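Xylose isomerase-like TIM barrel domain-containing protein (Thermus thermophilus, PDB 3AYV) is of uncharacterized function but binds zinc ions in a TIM barrel and, as in its family, may act as an AP-endonuclease-like phosphodiesterase. Local coordinates at residues N137-R147 / F169-A180. Sequence-based numbering, arbitrary orientation.
Sequences NSHEPHPEALR and FSRTPDPGPWLA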
loop_
_atom_site.group_PDB
_atom_site.type_symbol
_atom_site.label_atom_id
_atom_site.label_comp_id
_atom_site.label_asym_id
_atom_site.label_seq_id
_atom_site.Cartn_x
_atom_site.Cartn_y
_atom_site.Cartn_z
ATOM N N ASN A 137 3.489 -1.247 5.892
ATOM C CA ASN A 137 3.541 -0.873 7.314
ATOM C C ASN A 137 2.478 0.201 7.580
ATOM O O ASN A 137 2.263 1.095 6.748
ATOM C CB ASN A 137 4.930 -0.349 7.731
ATOM C CG ASN A 137 5.383 0.868 6.910
ATOM O OD1 ASN A 137 5.560 0.772 5.697
ATOM N ND2 ASN A 137 5.558 2.025 7.583
ATOM N N SER A 138 1.860 0.111 8.755
ATOM C CA SER A 138 0.862 1.065 9.202
ATOM C C SER A 138 1.208 1.517 10.624
ATOM O O SER A 138 1.979 2.468 10.785
ATOM C CB SER A 138 -0.555 0.475 9.066
ATOM O OG SER A 138 -0.689 -0.758 9.773
ATOM N N HIS A 139 0.765 0.769 11.633
ATOM C CA HIS A 139 0.942 1.130 13.028
ATOM C C HIS A 139 1.965 0.295 13.779
ATOM O O HIS A 139 2.091 0.465 14.989
ATOM C CB HIS A 139 -0.422 1.086 13.775
ATOM C CG HIS A 139 -1.416 2.045 13.209
ATOM N ND1 HIS A 139 -1.445 3.376 13.563
ATOM C CD2 HIS A 139 -2.368 1.884 12.256
ATOM C CE1 HIS A 139 -2.392 3.991 12.872
ATOM N NE2 HIS A 139 -2.965 3.106 12.069
ATOM N N GLU A 140 2.713 -0.578 13.079
ATOM C CA GLU A 140 3.702 -1.418 13.772
ATOM C C GLU A 140 4.768 -0.499 14.357
ATOM O O GLU A 140 5.204 0.440 13.690
ATOM C CB GLU A 140 4.366 -2.464 12.845
ATOM C CG GLU A 140 3.391 -3.500 12.240
ATOM C CD GLU A 140 2.624 -2.960 11.042
ATOM O OE1 GLU A 140 2.859 -1.813 10.606
ATOM O OE2 GLU A 140 1.747 -3.691 10.534
ATOM N N PRO A 141 5.148 -0.741 15.614
ATOM C CA PRO A 141 6.155 0.175 16.175
ATOM C C PRO A 141 7.561 0.038 15.557
ATOM O O PRO A 141 8.309 1.020 15.559
ATOM C CB PRO A 141 6.124 -0.116 17.686
ATOM C CG PRO A 141 5.392 -1.424 17.860
ATOM C CD PRO A 141 4.475 -1.569 16.638
ATOM N N HIS A 142 7.891 -1.132 14.995
ATOM C CA HIS A 142 9.237 -1.435 14.505
ATOM C C HIS A 142 9.120 -2.539 13.447
ATOM O O HIS A 142 8.233 -3.404 13.544
ATOM C CB HIS A 142 10.136 -1.908 15.686
ATOM C CG HIS A 142 11.578 -2.106 15.325
ATOM N ND1 HIS A 142 12.046 -3.223 14.656
ATOM C CD2 HIS A 142 12.666 -1.324 15.552
ATOM C CE1 HIS A 142 13.348 -3.108 14.460
ATOM N NE2 HIS A 142 13.752 -1.968 15.003
ATOM N N PRO A 143 9.993 -2.504 12.419
ATOM C CA PRO A 143 9.932 -3.444 11.296
ATOM C C PRO A 143 10.138 -4.903 11.716
ATOM O O PRO A 143 9.751 -5.818 10.972
ATOM C CB PRO A 143 11.054 -2.965 10.351
ATOM C CG PRO A 143 11.932 -2.086 11.199
ATOM C CD PRO A 143 11.009 -1.458 12.200
ATOM N N GLU A 144 10.714 -5.124 12.904
ATOM C CA GLU A 144 10.884 -6.496 13.425
ATOM C C GLU A 144 9.567 -7.271 13.541
ATOM O O GLU A 144 9.596 -8.498 13.525
ATOM C CB GLU A 144 11.598 -6.494 14.777
ATOM C CG GLU A 144 10.667 -5.994 15.871
ATOM C CD GLU A 144 11.310 -5.823 17.221
ATOM O OE1 GLU A 144 12.513 -6.154 17.367
ATOM O OE2 GLU A 144 10.593 -5.348 18.146
ATOM N N ALA A 145 8.421 -6.583 13.676
ATOM C CA ALA A 145 7.159 -7.299 13.764
ATOM C C ALA A 145 6.644 -7.740 12.390
ATOM O O ALA A 145 5.771 -8.602 12.302
ATOM C CB ALA A 145 6.115 -6.466 14.469
ATOM N N LEU A 146 7.187 -7.140 11.330
ATOM C CA LEU A 146 6.806 -7.528 9.965
ATOM C C LEU A 146 7.762 -8.577 9.401
ATOM O O LEU A 146 7.371 -9.417 8.588
ATOM C CB LEU A 146 6.786 -6.301 9.031
ATOM C CG LEU A 146 5.681 -5.301 9.424
ATOM C CD1 LEU A 146 5.689 -4.163 8.421
ATOM C CD2 LEU A 146 4.253 -5.965 9.573
ATOM N N ARG A 147 9.019 -8.506 9.807
ATOM C CA ARG A 147 10.026 -9.429 9.275
ATOM C C ARG A 147 9.613 -10.931 9.347
ATOM O O ARG A 147 9.763 -11.645 8.354
ATOM C CB ARG A 147 11.385 -9.175 9.957
ATOM C CG ARG A 147 12.552 -9.872 9.255
ATOM C CD ARG A 147 13.877 -9.491 9.888
ATOM N NE ARG A 147 14.372 -8.203 9.393
ATOM C CZ ARG A 147 15.041 -8.050 8.250
ATOM N NH1 ARG A 147 15.284 -9.098 7.467
ATOM N NH2 ARG A 147 15.463 -6.842 7.885
ATOM N N PHE A 169 3.238 7.074 13.003
ATOM C CA PHE A 169 2.531 6.038 13.782
ATOM C C PHE A 169 3.441 5.061 14.575
ATOM O O PHE A 169 2.973 4.435 15.538
ATOM C CB PHE A 169 1.579 5.233 12.891
ATOM C CG PHE A 169 0.497 6.047 12.232
ATOM C CD1 PHE A 169 -0.250 6.982 12.961
ATOM C CD2 PHE A 169 0.228 5.882 10.879
ATOM C CE1 PHE A 169 -1.267 7.724 12.358
ATOM C CE2 PHE A 169 -0.809 6.623 10.255
ATOM C CZ PHE A 169 -1.547 7.545 11.006
ATOM N N SER A 170 4.709 4.935 14.189
ATOM C CA SER A 170 5.602 3.896 14.739
ATOM C C SER A 170 6.533 4.513 15.796
ATOM O O SER A 170 6.491 5.732 16.017
ATOM C CB SER A 170 6.425 3.230 13.612
ATOM O OG SER A 170 7.671 3.899 13.393
ATOM N N ARG A 171 7.367 3.687 16.425
ATOM C CA ARG A 171 8.434 4.168 17.318
ATOM C C ARG A 171 9.790 4.147 16.622
ATOM O O ARG A 171 10.841 4.288 17.268
ATOM C CB ARG A 171 8.514 3.291 18.588
ATOM C CG ARG A 171 7.168 2.882 19.133
ATOM C CD ARG A 171 6.502 3.996 19.930
ATOM N NE ARG A 171 5.076 3.696 20.113
ATOM C CZ ARG A 171 4.126 4.602 20.333
ATOM N NH1 ARG A 171 4.436 5.907 20.415
ATOM N NH2 ARG A 171 2.861 4.206 20.442
ATOM N N THR A 172 9.773 3.985 15.298
ATOM C CA THR A 172 10.974 3.887 14.500
ATOM C C THR A 172 10.857 4.888 13.323
ATOM O O THR A 172 10.593 4.509 12.183
ATOM C CB THR A 172 11.195 2.432 14.004
ATOM O OG1 THR A 172 11.008 1.513 15.096
ATOM C CG2 THR A 172 12.608 2.243 13.430
ATOM N N PRO A 173 11.050 6.187 13.611
ATOM C CA PRO A 173 10.727 7.161 12.569
ATOM C C PRO A 173 11.726 7.172 11.427
ATOM O O PRO A 173 11.380 7.603 10.329
ATOM C CB PRO A 173 10.742 8.507 13.321
ATOM C CG PRO A 173 11.665 8.264 14.511
ATOM C CD PRO A 173 11.285 6.843 14.918
ATOM N N ASP A 174 12.949 6.723 11.681
ATOM C CA ASP A 174 13.969 6.684 10.632
ATOM C C ASP A 174 13.612 5.623 9.591
ATOM O O ASP A 174 13.197 4.517 9.952
ATOM C CB ASP A 174 15.343 6.366 11.217
ATOM C CG ASP A 174 15.848 7.439 12.191
ATOM O OD1 ASP A 174 15.326 8.577 12.186
ATOM O OD2 ASP A 174 16.791 7.135 12.956
ATOM N N PRO A 175 13.802 5.941 8.297
ATOM C CA PRO A 175 13.444 5.004 7.238
ATOM C C PRO A 175 14.353 3.779 7.181
ATOM O O PRO A 175 13.907 2.729 6.725
ATOM C CB PRO A 175 13.602 5.822 5.949
ATOM C CG PRO A 175 13.734 7.228 6.365
ATOM C CD PRO A 175 14.276 7.231 7.763
ATOM N N GLY A 176 15.598 3.915 7.647
ATOM C CA GLY A 176 16.622 2.835 7.576
ATOM C C GLY A 176 16.165 1.421 7.929
ATOM O O GLY A 176 16.238 0.504 7.108
ATOM N N PRO A 177 15.698 1.224 9.167
ATOM C CA PRO A 177 15.266 -0.108 9.611
ATOM C C PRO A 177 14.159 -0.701 8.724
ATOM O O PRO A 177 14.104 -1.934 8.532
ATOM C CB PRO A 177 14.764 0.164 11.038
ATOM C CG PRO A 177 15.635 1.306 11.503
ATOM C CD PRO A 177 15.781 2.184 10.284
ATOM N N TRP A 178 13.283 0.162 8.193
ATOM C CA TRP A 178 12.196 -0.284 7.327
ATOM C C TRP A 178 12.692 -0.639 5.940
ATOM O O TRP A 178 12.271 -1.640 5.347
ATOM C CB TRP A 178 11.082 0.765 7.226
ATOM C CG TRP A 178 10.524 1.184 8.554
ATOM C CD1 TRP A 178 10.933 2.267 9.296
ATOM C CD2 TRP A 178 9.452 0.576 9.289
ATOM N NE1 TRP A 178 10.201 2.354 10.462
ATOM C CE2 TRP A 178 9.285 1.332 10.487
ATOM C CE3 TRP A 178 8.608 -0.534 9.061
ATOM C CZ2 TRP A 178 8.321 1.016 11.459
ATOM C CZ3 TRP A 178 7.651 -0.867 10.048
ATOM C CH2 TRP A 178 7.513 -0.074 11.228
ATOM N N LEU A 179 13.577 0.193 5.411
ATOM C CA LEU A 179 14.234 -0.105 4.133
ATOM C C LEU A 179 14.979 -1.449 4.141
ATOM O O LEU A 179 15.108 -2.092 3.101
ATOM C CB LEU A 179 15.199 1.027 3.800
ATOM C CG LEU A 179 14.453 2.328 3.456
ATOM C CD1 LEU A 179 15.417 3.529 3.317
ATOM C CD2 LEU A 179 13.620 2.148 2.211
ATOM N N ALA A 180 15.448 -1.855 5.321
ATOM C CA ALA A 180 16.140 -3.145 5.481
ATOM C C ALA A 180 15.246 -4.354 5.168
ATOM O O ALA A 180 15.742 -5.475 4.970
ATOM C CB ALA A 180 16.784 -3.259 6.872
HETATM O O HOH W 1 1.575 2.471 16.818
HETATM O O HOH W 2 14.999 -4.059 9.941
#
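The beta-alpha loop after strand 132-136 meets the connection that follows helix 163-169, at the zinc-binding C-terminal end of the TIM barrel, where Pro143 lies over the indole of Trp178 in the short helix 176-179. The evidence for a CH-pi contact is direct: Pro143 CD stands 3.6 Å from the centroid of the six-membered ring and 8° off its normal. On the opposite side Asn137 reaches the rim, CB 3.6 Å from Trp178 CZ3, with ND2 over the outer part of that face, while its OD1 accepts from the backbone N of zinc ligand Asp162; the ring of Phe161 also meets the indole. The indole is also fixed in its own plane, since Trp178 NE1 donates to Thr172 O at 2.8 Å, with an N-H...O angle of 169°. Replacing Trp178 by an alanine would probably leave Pro143 and Asn137 without the surface between them and Thr172 O without its indole donor.

Next to the indole, Pro141 O takes two bonds in its carbonyl plane, from Thr172 OG1 at 2.8 Å and from Arg171 N at 3.0 Å. Thr172 OG1 lies beside its own backbone N (chi1 -47°), which turns the hydroxyl to that carbonyl. Ser170 OG accepts from Thr172 N, closing an ST turn, while the same hydroxyl is hydrogen-bonded to Ala166 O. Farther along, His139 CE1 sits 3.5 Å above the centre of the Phe169 ring in an oblique aromatic pair; His139 ND1 is hydrogen-bonded to His101. Asn137 O is also hydrogen-bonded to ND1 of zinc ligand His165, which places the contact beside the zinc sites. It joins the loop after strand 132-136 to the helical connection between strands 158-162 and 185-188 of a xylose isomerase-like TIM barrel.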